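Local coordinates for VWFA domain-containing protein (Bacteroides thetaiotaomicron, PDB 3IBS) that is of unknown function but contains a von Willebrand factor type A domain that binds magnesium, within a longer protein that is probably anchored in the cell membrane, at residues K189-R194 / K203-E208; V14-D19 / R39-L44; I155-E158 / Y163-D166. One frame throughout, in Å; residues are numbered along the deposited sequence.

Contact 1 of 3, residues K189-R194 / K203-E208; sequences KGIYVR and KAISQE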
ATOM      1  N   LYS A 189     -28.766  17.721  -9.628  1.00 16.35           N
ATOM      2  CA  LYS A 189     -30.110  17.159  -9.434  1.00 17.35           C
ATOM      3  C   LYS A 189     -30.163  15.633  -9.600  1.00 17.61           C
ATOM      4  O   LYS A 189     -31.200  15.061  -9.954  1.00 17.75           O
ATOM      5  CB  LYS A 189     -31.140  17.853 -10.351  1.00 17.55           C
ATOM      6  CG  LYS A 189     -31.241  19.377 -10.171  1.00 20.49           C
ATOM      7  CD  LYS A 189     -32.000  19.746  -8.910  1.00 25.01           C
ATOM      8  CE  LYS A 189     -32.315  21.249  -8.829  1.00 28.92           C
ATOM      9  NZ  LYS A 189     -31.098  22.043  -8.432  1.00 31.44           N
ATOM     10  N   GLY A 190     -29.041  14.968  -9.325  1.00 17.93           N
ATOM     11  CA  GLY A 190     -28.998  13.522  -9.345  1.00 17.42           C
ATOM     12  C   GLY A 190     -28.772  13.000  -7.945  1.00 17.60           C
ATOM     13  O   GLY A 190     -29.103  13.664  -6.962  1.00 17.06           O
ATOM     14  N   ILE A 191     -28.192  11.811  -7.848  1.00 17.26           N
ATOM     15  CA  ILE A 191     -27.922  11.232  -6.541  1.00 17.48           C
ATOM     16  C   ILE A 191     -26.425  11.040  -6.352  1.00 17.34           C
ATOM     17  O   ILE A 191     -25.692  10.940  -7.321  1.00 16.80           O
ATOM     18  CB  ILE A 191     -28.645   9.885  -6.341  1.00 17.79           C
ATOM     19  CG1 ILE A 191     -28.146   8.833  -7.349  1.00 18.12           C
ATOM     20  CG2 ILE A 191     -30.176  10.084  -6.339  1.00 18.99           C
ATOM     21  CD1 ILE A 191     -28.597   7.396  -7.043  1.00 21.07           C
ATOM     22  N   TYR A 192     -25.988  11.013  -5.092  1.00 17.08           N
ATOM     23  CA  TYR A 192     -24.637  10.609  -4.754  1.00 16.43           C
ATOM     24  C   TYR A 192     -24.720   9.254  -4.048  1.00 16.55           C
ATOM     25  O   TYR A 192     -25.548   9.051  -3.153  1.00 15.39           O
ATOM     26  CB  TYR A 192     -23.912  11.621  -3.837  1.00 15.65           C
ATOM     27  CG  TYR A 192     -22.652  11.008  -3.270  1.00 15.88           C
ATOM     28  CD1 TYR A 192     -21.537  10.821  -4.083  1.00 14.67           C
ATOM     29  CD2 TYR A 192     -22.604  10.525  -1.949  1.00 15.65           C
ATOM     30  CE1 TYR A 192     -20.391  10.199  -3.609  1.00 15.51           C
ATOM     31  CE2 TYR A 192     -21.440   9.899  -1.452  1.00 15.50           C
ATOM     32  CZ  TYR A 192     -20.340   9.749  -2.306  1.00 14.86           C
ATOM     33  OH  TYR A 192     -19.172   9.150  -1.879  1.00 14.49           O
ATOM     34  N   VAL A 193     -23.856   8.329  -4.447  1.00 16.12           N
ATOM     35  CA  VAL A 193     -23.730   7.080  -3.719  1.00 16.31           C
ATOM     36  C   VAL A 193     -22.265   6.679  -3.679  1.00 16.61           C
ATOM     37  O   VAL A 193     -21.510   6.891  -4.660  1.00 16.50           O
ATOM     38  CB  VAL A 193     -24.677   5.957  -4.260  1.00 17.47           C
ATOM     39  CG1 VAL A 193     -24.435   5.664  -5.741  1.00 16.98           C
ATOM     40  CG2 VAL A 193     -24.586   4.654  -3.389  1.00 17.71           C
ATOM     41  N   ARG A 194     -21.852   6.159  -2.529  1.00 15.43           N
ATOM     42  CA  ARG A 194     -20.514   5.645  -2.388  1.00 16.13           C
ATOM     43  C   ARG A 194     -20.462   4.213  -2.893  1.00 16.18           C
ATOM     44  O   ARG A 194     -21.320   3.380  -2.580  1.00 15.37           O
ATOM     45  CB  ARG A 194     -20.036   5.707  -0.934  1.00 16.11           C
ATOM     46  CG  ARG A 194     -18.535   5.415  -0.771  1.00 17.79           C
ATOM     47  CD  ARG A 194     -18.177   5.328   0.691  1.00 22.62           C
ATOM     48  NE  ARG A 194     -16.788   4.930   0.925  1.00 26.96           N
ATOM     49  CZ  ARG A 194     -16.407   3.756   1.437  1.00 29.23           C
ATOM     50  NH1 ARG A 194     -17.311   2.821   1.739  1.00 30.65           N
ATOM     51  NH2 ARG A 194     -15.116   3.499   1.631  1.00 27.27           N
ATOM     52  N   LYS A 203     -27.180  -0.908  -7.854  1.00 24.97           N
ATOM     53  CA  LYS A 203     -28.618  -1.031  -7.750  1.00 25.08           C
ATOM     54  C   LYS A 203     -29.274   0.317  -7.468  1.00 24.49           C
ATOM     55  O   LYS A 203     -30.341   0.597  -7.998  1.00 24.25           O
ATOM     56  CB  LYS A 203     -28.996  -2.057  -6.696  1.00 25.66           C
ATOM     57  CG  LYS A 203     -28.828  -3.499  -7.158  1.00 27.36           C
ATOM     58  CD  LYS A 203     -29.297  -4.432  -6.081  1.00 31.18           C
ATOM     59  CE  LYS A 203     -28.505  -4.186  -4.806  1.00 32.70           C
ATOM     60  NZ  LYS A 203     -29.331  -4.436  -3.606  1.00 31.77           N
ATOM     61  N   ALA A 204     -28.632   1.147  -6.648  1.00 23.48           N
ATOM     62  CA  ALA A 204     -29.128   2.492  -6.411  1.00 22.80           C
ATOM     63  C   ALA A 204     -29.199   3.296  -7.716  1.00 22.21           C
ATOM     64  O   ALA A 204     -30.215   3.926  -7.998  1.00 22.23           O
ATOM     65  CB  ALA A 204     -28.298   3.218  -5.355  1.00 22.30           C
ATOM     66  N   ILE A 205     -28.138   3.265  -8.519  1.00 21.88           N
ATOM     67  CA  ILE A 205     -28.113   4.055  -9.731  1.00 21.99           C
ATOM     68  C   ILE A 205     -29.081   3.487 -10.773  1.00 22.21           C
ATOM     69  O   ILE A 205     -29.797   4.247 -11.410  1.00 21.94           O
ATOM     70  CB  ILE A 205     -26.660   4.291 -10.284  1.00 22.34           C
ATOM     71  CG1 ILE A 205     -26.622   5.479 -11.263  1.00 23.31           C
ATOM     72  CG2 ILE A 205     -26.097   3.050 -10.946  1.00 22.37           C
ATOM     73  CD1 ILE A 205     -27.083   6.827 -10.647  1.00 21.17           C
ATOM     74  N   SER A 206     -29.148   2.162 -10.914  1.00 22.05           N
ATOM     75  CA  SER A 206     -30.109   1.568 -11.846  1.00 22.67           C
ATOM     76  C   SER A 206     -31.556   1.895 -11.444  1.00 23.24           C
ATOM     77  O   SER A 206     -32.428   2.049 -12.306  1.00 23.45           O
ATOM     78  CB  SER A 206     -29.904   0.053 -11.987  1.00 23.26           C
ATOM     79  OG  SER A 206     -28.730  -0.235 -12.751  1.00 21.94           O
ATOM     80  N   GLN A 207     -31.793   2.018 -10.139  1.00 23.12           N
ATOM     81  CA  GLN A 207     -33.092   2.405  -9.619  1.00 23.83           C
ATOM     82  C   GLN A 207     -33.414   3.831 -10.030  1.00 23.36           C
ATOM     83  O   GLN A 207     -34.531   4.120 -10.449  1.00 23.02           O
ATOM     84  CB  GLN A 207     -33.125   2.262  -8.084  1.00 24.39           C
ATOM     85  CG  GLN A 207     -34.363   2.857  -7.387  1.00 28.18           C
ATOM     86  CD  GLN A 207     -35.677   2.339  -7.965  1.00 32.97           C
ATOM     87  OE1 GLN A 207     -36.564   3.122  -8.339  1.00 34.94           O
ATOM     88  NE2 GLN A 207     -35.802   1.014  -8.058  1.00 34.36           N
ATOM     89  N   GLU A 208     -32.424   4.714  -9.898  1.00 23.05           N
ATOM     90  CA  GLU A 208     -32.567   6.123 -10.269  1.00 22.78           C
ATOM     91  C   GLU A 208     -32.869   6.259 -11.760  1.00 22.68           C
ATOM     92  O   GLU A 208     -33.745   7.038 -12.157  1.00 22.17           O
ATOM     93  CB  GLU A 208     -31.301   6.900  -9.887  1.00 22.48           C
ATOM     94  CG  GLU A 208     -31.260   8.343 -10.367  1.00 23.12           C
ATOM     95  CD  GLU A 208     -32.298   9.242  -9.701  1.00 25.41           C
ATOM     96  OE1 GLU A 208     -32.872   8.847  -8.659  1.00 25.23           O
ATOM     97  OE2 GLU A 208     -32.533  10.358 -10.222  1.00 26.58           O
TER
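The carbonyl oxygen of Ala204 accepts the usual i+4 helix bond from Glu208 N at 3.0 Å, and on its strand side Ile191 CD1 sits 3.9 Å away in van der Waals contact. Ile191 does most of the packing. Its CG1 stands between the backbone N and the carbonyl carbon (chi1 63°), which aims CD1 at the helix and leaves CG2 on the Glu208 side. CD1 reaches Ile205 CD1 at 4.0 Å, the two isoleucines meeting at a slant, while CG2 passes Glu208 OE1 at 3.8 Å. The glutamate chain, bent at chi2 (67°), runs past the isoleucine in the opposite sense, and its aliphatic part packs too, CB lying 4.0 Å from Ile191 CD1; at this partly exposed edge Glu208 also touches Gln141. Strand 191-195 is the edge strand of the central sheet of this Rossmann-like von Willebrand factor A domain, and the final helix, 200-214, doubles back along it, the two short axes 9.5 Å apart and nearly antiparallel at 163°. Further along the strand Val193 CG2 and Ala204 CB meet loosely at 4.4 Å; alanine's short side chain suits a helix face turned to the strand. Tyr192, between Ile191 and Val193, points to the other face and packs on helix 178-187, bonding Glu178 through its hydroxyl. That helix ends in a Schellman motif at Lys189, and Gly190 turns the chain into the strand. Ile205, buried, also lies on Ser143 and Leu145 of strand 140-147.

Contact 2 of 3, residues V14-D19 / R39-L44; sequences VIIALD and RLISRL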
ATOM      1  N   VAL A  14     -28.280   7.744 -21.260  1.00 11.46           N
ATOM      2  CA  VAL A  14     -27.381   7.730 -20.107  1.00 11.47           C
ATOM      3  C   VAL A  14     -25.934   7.845 -20.607  1.00 11.22           C
ATOM      4  O   VAL A  14     -25.479   7.025 -21.424  1.00 11.00           O
ATOM      5  CB  VAL A  14     -27.560   6.425 -19.268  1.00 11.06           C
ATOM      6  CG1 VAL A  14     -26.508   6.347 -18.147  1.00 13.34           C
ATOM      7  CG2 VAL A  14     -28.955   6.341 -18.671  1.00 11.63           C
ATOM      8  N   ILE A  15     -25.228   8.875 -20.155  1.00 10.52           N
ATOM      9  CA  ILE A  15     -23.816   8.981 -20.470  1.00 10.59           C
ATOM     10  C   ILE A  15     -22.972   8.832 -19.217  1.00 11.45           C
ATOM     11  O   ILE A  15     -23.167   9.541 -18.230  1.00 10.98           O
ATOM     12  CB  ILE A  15     -23.488  10.285 -21.239  1.00 10.89           C
ATOM     13  CG1 ILE A  15     -24.155  10.222 -22.630  1.00 11.57           C
ATOM     14  CG2 ILE A  15     -21.979  10.432 -21.409  1.00  7.57           C
ATOM     15  CD1 ILE A  15     -24.105  11.534 -23.405  1.00 15.95           C
ATOM     16  N   ILE A  16     -22.041   7.883 -19.242  1.00 12.16           N
ATOM     17  CA  ILE A  16     -21.176   7.672 -18.086  1.00 11.83           C
ATOM     18  C   ILE A  16     -19.869   8.423 -18.286  1.00 12.27           C
ATOM     19  O   ILE A  16     -19.261   8.333 -19.347  1.00 12.51           O
ATOM     20  CB  ILE A  16     -20.887   6.178 -17.889  1.00 12.93           C
ATOM     21  CG1 ILE A  16     -22.209   5.482 -17.534  1.00 14.85           C
ATOM     22  CG2 ILE A  16     -19.820   5.971 -16.742  1.00 10.17           C
ATOM     23  CD1 ILE A  16     -22.404   4.244 -18.260  1.00 19.66           C
ATOM     24  N   ALA A  17     -19.436   9.156 -17.269  1.00 10.82           N
ATOM     25  CA  ALA A  17     -18.187   9.893 -17.372  1.00 10.95           C
ATOM     26  C   ALA A  17     -17.252   9.261 -16.354  1.00 10.70           C
ATOM     27  O   ALA A  17     -17.421   9.437 -15.160  1.00 10.31           O
ATOM     28  CB  ALA A  17     -18.422  11.390 -17.074  1.00 10.16           C
ATOM     29  N   LEU A  18     -16.297   8.487 -16.839  1.00 10.63           N
ATOM     30  CA  LEU A  18     -15.480   7.656 -15.963  1.00 10.13           C
ATOM     31  C   LEU A  18     -14.079   8.254 -15.780  1.00 10.35           C
ATOM     32  O   LEU A  18     -13.335   8.453 -16.740  1.00 10.28           O
ATOM     33  CB  LEU A  18     -15.399   6.236 -16.534  1.00  9.80           C
ATOM     34  CG  LEU A  18     -14.463   5.219 -15.863  1.00 11.28           C
ATOM     35  CD1 LEU A  18     -14.837   4.991 -14.375  1.00  7.53           C
ATOM     36  CD2 LEU A  18     -14.498   3.887 -16.660  1.00 10.16           C
ATOM     37  N   ASP A  19     -13.726   8.488 -14.526  1.00 10.57           N
ATOM     38  CA  ASP A  19     -12.379   8.876 -14.122  1.00 11.12           C
ATOM     39  C   ASP A  19     -11.428   7.724 -14.424  1.00 11.34           C
ATOM     40  O   ASP A  19     -11.617   6.620 -13.911  1.00 11.32           O
ATOM     41  CB  ASP A  19     -12.390   9.177 -12.605  1.00 10.16           C
ATOM     42  CG  ASP A  19     -11.113   9.868 -12.118  1.00 11.57           C
ATOM     43  OD1 ASP A  19     -10.026   9.598 -12.680  1.00  9.59           O
ATOM     44  OD2 ASP A  19     -11.193  10.681 -11.155  1.00 11.36           O
ATOM     45  N   ARG A  39     -17.058  -3.053 -13.793  1.00 13.71           N
ATOM     46  CA  ARG A  39     -17.980  -4.121 -13.474  1.00 14.04           C
ATOM     47  C   ARG A  39     -19.361  -3.579 -13.138  1.00 14.42           C
ATOM     48  O   ARG A  39     -20.365  -4.179 -13.542  1.00 15.19           O
ATOM     49  CB  ARG A  39     -17.417  -4.981 -12.335  1.00 13.96           C
ATOM     50  CG  ARG A  39     -16.173  -5.737 -12.799  1.00 14.37           C
ATOM     51  CD  ARG A  39     -15.623  -6.597 -11.685  1.00 14.25           C
ATOM     52  NE  ARG A  39     -14.436  -7.288 -12.153  1.00 15.02           N
ATOM     53  CZ  ARG A  39     -13.740  -8.155 -11.432  1.00 14.51           C
ATOM     54  NH1 ARG A  39     -14.100  -8.438 -10.181  1.00 13.58           N
ATOM     55  NH2 ARG A  39     -12.677  -8.719 -11.972  1.00 14.70           N
ATOM     56  N   LEU A  40     -19.410  -2.439 -12.438  1.00 13.81           N
ATOM     57  CA  LEU A  40     -20.672  -1.765 -12.134  1.00 14.62           C
ATOM     58  C   LEU A  40     -21.354  -1.269 -13.420  1.00 13.75           C
ATOM     59  O   LEU A  40     -22.570  -1.400 -13.566  1.00 12.33           O
ATOM     60  CB  LEU A  40     -20.452  -0.569 -11.191  1.00 15.42           C
ATOM     61  CG  LEU A  40     -21.682   0.251 -10.733  1.00 18.45           C
ATOM     62  CD1 LEU A  40     -21.384   0.924  -9.378  1.00 20.07           C
ATOM     63  CD2 LEU A  40     -22.124   1.314 -11.745  1.00 19.17           C
ATOM     64  N   ILE A  41     -20.567  -0.676 -14.324  1.00 12.77           N
ATOM     65  CA  ILE A  41     -21.118  -0.161 -15.583  1.00 12.76           C
ATOM     66  C   ILE A  41     -21.708  -1.287 -16.448  1.00 12.44           C
ATOM     67  O   ILE A  41     -22.768  -1.143 -17.049  1.00 12.45           O
ATOM     68  CB  ILE A  41     -20.060   0.612 -16.384  1.00 12.06           C
ATOM     69  CG1 ILE A  41     -19.671   1.911 -15.640  1.00 12.87           C
ATOM     70  CG2 ILE A  41     -20.587   0.934 -17.812  1.00 13.14           C
ATOM     71  CD1 ILE A  41     -18.309   2.468 -16.092  1.00  8.85           C
ATOM     72  N   SER A  42     -20.985  -2.396 -16.511  1.00 12.90           N
ATOM     73  CA  SER A  42     -21.444  -3.564 -17.240  1.00 13.83           C
ATOM     74  C   SER A  42     -22.810  -4.004 -16.714  1.00 13.20           C
ATOM     75  O   SER A  42     -23.706  -4.287 -17.499  1.00 13.47           O
ATOM     76  CB  SER A  42     -20.410  -4.696 -17.167  1.00 13.70           C
ATOM     77  OG  SER A  42     -20.866  -5.812 -17.908  1.00 16.03           O
ATOM     78  N   ARG A  43     -22.991  -3.999 -15.399  1.00 12.89           N
ATOM     79  CA  ARG A  43     -24.275  -4.411 -14.819  1.00 13.37           C
ATOM     80  C   ARG A  43     -25.366  -3.340 -15.009  1.00 13.58           C
ATOM     81  O   ARG A  43     -26.535  -3.664 -15.204  1.00 13.49           O
ATOM     82  CB  ARG A  43     -24.104  -4.805 -13.330  1.00 13.73           C
ATOM     83  CG  ARG A  43     -23.298  -6.101 -13.140  1.00 13.94           C
ATOM     84  CD  ARG A  43     -22.684  -6.256 -11.725  1.00 15.11           C
ATOM     85  NE  ARG A  43     -22.135  -7.605 -11.542  1.00 16.78           N
ATOM     86  CZ  ARG A  43     -20.984  -8.041 -12.061  1.00 19.58           C
ATOM     87  NH1 ARG A  43     -20.223  -7.231 -12.806  1.00 20.03           N
ATOM     88  NH2 ARG A  43     -20.579  -9.289 -11.828  1.00 18.84           N
ATOM     89  N   LEU A  44     -24.967  -2.070 -14.979  1.00 13.38           N
ATOM     90  CA  LEU A  44     -25.851  -0.978 -15.307  1.00 14.03           C
ATOM     91  C   LEU A  44     -26.417  -1.168 -16.739  1.00 14.03           C
ATOM     92  O   LEU A  44     -27.628  -1.076 -16.956  1.00 14.08           O
ATOM     93  CB  LEU A  44     -25.092   0.352 -15.167  1.00 14.59           C
ATOM     94  CG  LEU A  44     -25.822   1.679 -15.398  1.00 17.38           C
ATOM     95  CD1 LEU A  44     -25.066   2.854 -14.712  1.00 17.35           C
ATOM     96  CD2 LEU A  44     -26.026   1.936 -16.899  1.00 19.06           C
TER
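Ile41 sends its CB from helix 33-46 toward strand 13-19; both of its branches meet Ile16, and the longer one also reaches Leu18. With CG2 anti to the backbone N and CG1 beside it (chi1 -67°), the short branch ends at once: Ile41 CG2 touches Ile16 CD1 at 3.8 Å. The longer branch runs on through CG1, nearly extended, to CD1, which lies against Ile16 CG2 at 3.9 Å and Leu18 CD2 at 4.1 Å. The two isoleucines therefore pass each other head to tail, the CG2 of each meeting the CD1 of the other, so that two beta-branched chains interlock. Leu18 meets the same tip at a slant; the leucine's fork carries CD2 to the end of Ile41. This is the first beta-alpha-beta crossover of the von Willebrand factor A fold: strand 13-19, helix 33-46, then strand 52-58 lying parallel beside the first. Ile41 is accordingly wedged over three strands, touching Met55 and Ile118 as well, and its burial suits a purely hydrocarbon chain. The side of the helix turned from the sheet is polar. There Arg43 folds back so that its NH1 donates to Arg39 O at 3.1 Å, with an angle of 159° at the hydrogen; the oxygen lies in the guanidinium plane, but the donor stands above the carbonyl plane, while Arg43 N reaches the same oxygen at 3.2 Å from the opposite face. At the strand's end Asp19 opens the Asp-x-Ser-x-Ser sequence of a metal-ion-dependent adhesion site, its carboxylate bonded to the hydroxyls of Ser21 and Thr119.

Contact 3 of 3, residues I155-E158 / Y163-D166; sequences IPVE and YRRD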
ATOM      1  N   ILE A 155      -1.253   3.510  -4.248  1.00  9.83           N
ATOM      2  CA  ILE A 155      -1.560   3.042  -5.599  1.00 10.53           C
ATOM      3  C   ILE A 155      -0.516   2.043  -6.082  1.00 10.87           C
ATOM      4  O   ILE A 155       0.588   2.446  -6.431  1.00 10.57           O
ATOM      5  CB  ILE A 155      -1.620   4.203  -6.621  1.00 10.46           C
ATOM      6  CG1 ILE A 155      -2.481   5.356  -6.089  1.00 10.52           C
ATOM      7  CG2 ILE A 155      -2.170   3.668  -7.988  1.00 12.04           C
ATOM      8  CD1 ILE A 155      -2.345   6.694  -6.876  1.00  9.51           C
ATOM      9  N   PRO A 156      -0.864   0.737  -6.112  1.00 11.60           N
ATOM     10  CA  PRO A 156       0.174  -0.231  -6.472  1.00 12.61           C
ATOM     11  C   PRO A 156       0.577  -0.065  -7.936  1.00 14.11           C
ATOM     12  O   PRO A 156      -0.216   0.440  -8.753  1.00 14.21           O
ATOM     13  CB  PRO A 156      -0.495  -1.594  -6.229  1.00 12.48           C
ATOM     14  CG  PRO A 156      -1.968  -1.331  -6.332  1.00 12.99           C
ATOM     15  CD  PRO A 156      -2.180   0.102  -5.888  1.00 10.75           C
ATOM     16  N   VAL A 157       1.812  -0.439  -8.246  1.00 15.40           N
ATOM     17  CA  VAL A 157       2.310  -0.388  -9.618  1.00 17.45           C
ATOM     18  C   VAL A 157       2.295  -1.812 -10.159  1.00 18.79           C
ATOM     19  O   VAL A 157       2.909  -2.712  -9.578  1.00 18.88           O
ATOM     20  CB  VAL A 157       3.728   0.231  -9.706  1.00 17.26           C
ATOM     21  CG1 VAL A 157       4.305   0.082 -11.116  1.00 17.34           C
ATOM     22  CG2 VAL A 157       3.695   1.717  -9.303  1.00 16.35           C
ATOM     23  N   GLU A 158       1.568  -1.994 -11.256  1.00 20.59           N
ATOM     24  CA  GLU A 158       1.435  -3.275 -11.943  1.00 23.09           C
ATOM     25  C   GLU A 158       2.765  -4.017 -12.101  1.00 23.47           C
ATOM     26  O   GLU A 158       3.773  -3.421 -12.494  1.00 23.55           O
ATOM     27  CB  GLU A 158       0.801  -3.050 -13.323  1.00 23.70           C
ATOM     28  CG  GLU A 158       0.680  -4.300 -14.195  1.00 27.87           C
ATOM     29  CD  GLU A 158      -0.580  -5.089 -13.902  1.00 32.02           C
ATOM     30  OE1 GLU A 158      -0.957  -5.185 -12.712  1.00 34.81           O
ATOM     31  OE2 GLU A 158      -1.194  -5.607 -14.860  1.00 32.93           O
ATOM     32  N   TYR A 163       4.781   1.171  -5.291  1.00 25.40           N
ATOM     33  CA  TYR A 163       3.608   2.032  -5.290  1.00 24.73           C
ATOM     34  C   TYR A 163       3.957   3.344  -5.980  1.00 24.98           C
ATOM     35  O   TYR A 163       5.131   3.760  -5.978  1.00 25.12           O
ATOM     36  CB  TYR A 163       3.152   2.271  -3.841  1.00 23.70           C
ATOM     37  CG  TYR A 163       2.643   1.002  -3.193  1.00 21.91           C
ATOM     38  CD1 TYR A 163       1.297   0.661  -3.263  1.00 20.84           C
ATOM     39  CD2 TYR A 163       3.512   0.116  -2.554  1.00 20.69           C
ATOM     40  CE1 TYR A 163       0.826  -0.513  -2.706  1.00 18.88           C
ATOM     41  CE2 TYR A 163       3.039  -1.074  -1.987  1.00 19.07           C
ATOM     42  CZ  TYR A 163       1.691  -1.374  -2.065  1.00 18.78           C
ATOM     43  OH  TYR A 163       1.188  -2.541  -1.508  1.00 17.49           O
ATOM     44  N   ARG A 164       2.956   3.995  -6.562  1.00 25.04           N
ATOM     45  CA  ARG A 164       3.187   5.270  -7.250  1.00 25.37           C
ATOM     46  C   ARG A 164       3.734   6.294  -6.263  1.00 25.30           C
ATOM     47  O   ARG A 164       3.280   6.370  -5.096  1.00 24.62           O
ATOM     48  CB  ARG A 164       1.916   5.812  -7.920  1.00 25.02           C
ATOM     49  CG  ARG A 164       1.343   4.879  -8.967  1.00 26.92           C
ATOM     50  CD  ARG A 164       0.339   5.585  -9.884  1.00 28.12           C
ATOM     51  NE  ARG A 164       1.003   6.508 -10.801  1.00 29.43           N
ATOM     52  CZ  ARG A 164       1.544   6.154 -11.966  1.00 29.34           C
ATOM     53  NH1 ARG A 164       1.502   4.891 -12.377  1.00 29.87           N
ATOM     54  NH2 ARG A 164       2.130   7.066 -12.719  1.00 26.10           N
ATOM     55  N   ARG A 165       4.707   7.062  -6.748  1.00 25.07           N
ATOM     56  CA  ARG A 165       5.418   8.040  -5.947  1.00 25.73           C
ATOM     57  C   ARG A 165       5.362   9.409  -6.589  1.00 26.33           C
ATOM     58  O   ARG A 165       5.341   9.525  -7.815  1.00 26.13           O
ATOM     59  CB  ARG A 165       6.884   7.623  -5.787  1.00 25.77           C
ATOM     60  CG  ARG A 165       7.073   6.514  -4.798  1.00 25.20           C
ATOM     61  CD  ARG A 165       8.464   5.914  -4.874  1.00 25.40           C
ATOM     62  NE  ARG A 165       8.438   4.667  -4.122  1.00 27.93           N
ATOM     63  CZ  ARG A 165       8.511   4.575  -2.794  1.00 28.84           C
ATOM     64  NH1 ARG A 165       8.639   5.659  -2.034  1.00 27.16           N
ATOM     65  NH2 ARG A 165       8.450   3.383  -2.223  1.00 30.56           N
ATOM     66  N   ASP A 166       5.357  10.440  -5.748  1.00 26.67           N
ATOM     67  CA  ASP A 166       5.396  11.813  -6.227  1.00 26.86           C
ATOM     68  C   ASP A 166       6.810  12.168  -6.710  1.00 26.94           C
ATOM     69  O   ASP A 166       7.716  11.335  -6.673  1.00 26.74           O
ATOM     70  CB  ASP A 166       4.855  12.793  -5.154  1.00 26.87           C
ATOM     71  CG  ASP A 166       5.774  12.941  -3.925  1.00 26.67           C
ATOM     72  OD1 ASP A 166       6.935  12.483  -3.951  1.00 26.37           O
ATOM     73  OD2 ASP A 166       5.329  13.546  -2.920  1.00 26.71           O
TER
HETATM   74  O   HOH W   1       0.938   5.140  -4.013  1.00 11.45           O
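Arg164 N donates to Ile155 O at 2.8 Å, a straight bond (164° at the hydrogen), nearly end-on to the carbonyl. It accompanies a single beta bridge between Pro156 and Tyr163, with close packing around it. The Tyr163 ring lies obliquely beside the proline, CD1 reaching Pro156 CA at 3.5 Å; proline, lacking an N-H, suits this place. The aliphatic stem of Arg164 acts as a hydrophobic group, CD resting on Ile155 CG2 at 3.7 Å, and Val157 CG2 lies 3.6 Å from Arg164 N. Looser is the link between Ile155 N and Arg164 O: a single water accepts from the first (2.7 Å) and donates to the second (2.9 Å). The loop also forms part of the subunit contact: Tyr163 OH is hydrogen-bonded to Tyr163 OH of the second subunit, and the ring packs on Pro154 of that subunit. Cutting the ring back to an alanine would probably lose this inter-subunit bond and leave Pro156 without its aromatic neighbour. Both segments lie in the loop joining strands 153-154 and 173-174; Ile155 and Pro156 pack on Leu25 and Gln27 before helix 33-46, and the Ile155 side chain is about 4 Å from that of the magnesium ligand Ser23.

Contacts 1 and 2 are neighbours on one sheet, their centres 12 Å apart, and they join directly: Ile205 CG2 packs on Leu44 CD1 at 3.9 Å, so the helices 33-46 and 200-214 lie side by side over the strands. Contact 3 stands apart, its centre 25 Å from that of contact 2 and 31 Å from that of contact 1, across the chain's centre from the latter. The magnesium, bound by Ser21 and Ser23, falls between core and outlying loop: it lies about 7 Å from the side chain of Ile155 in contact 3 and about 11 Å from that of Leu18 in contact 2. Contact 1 lies away from this site.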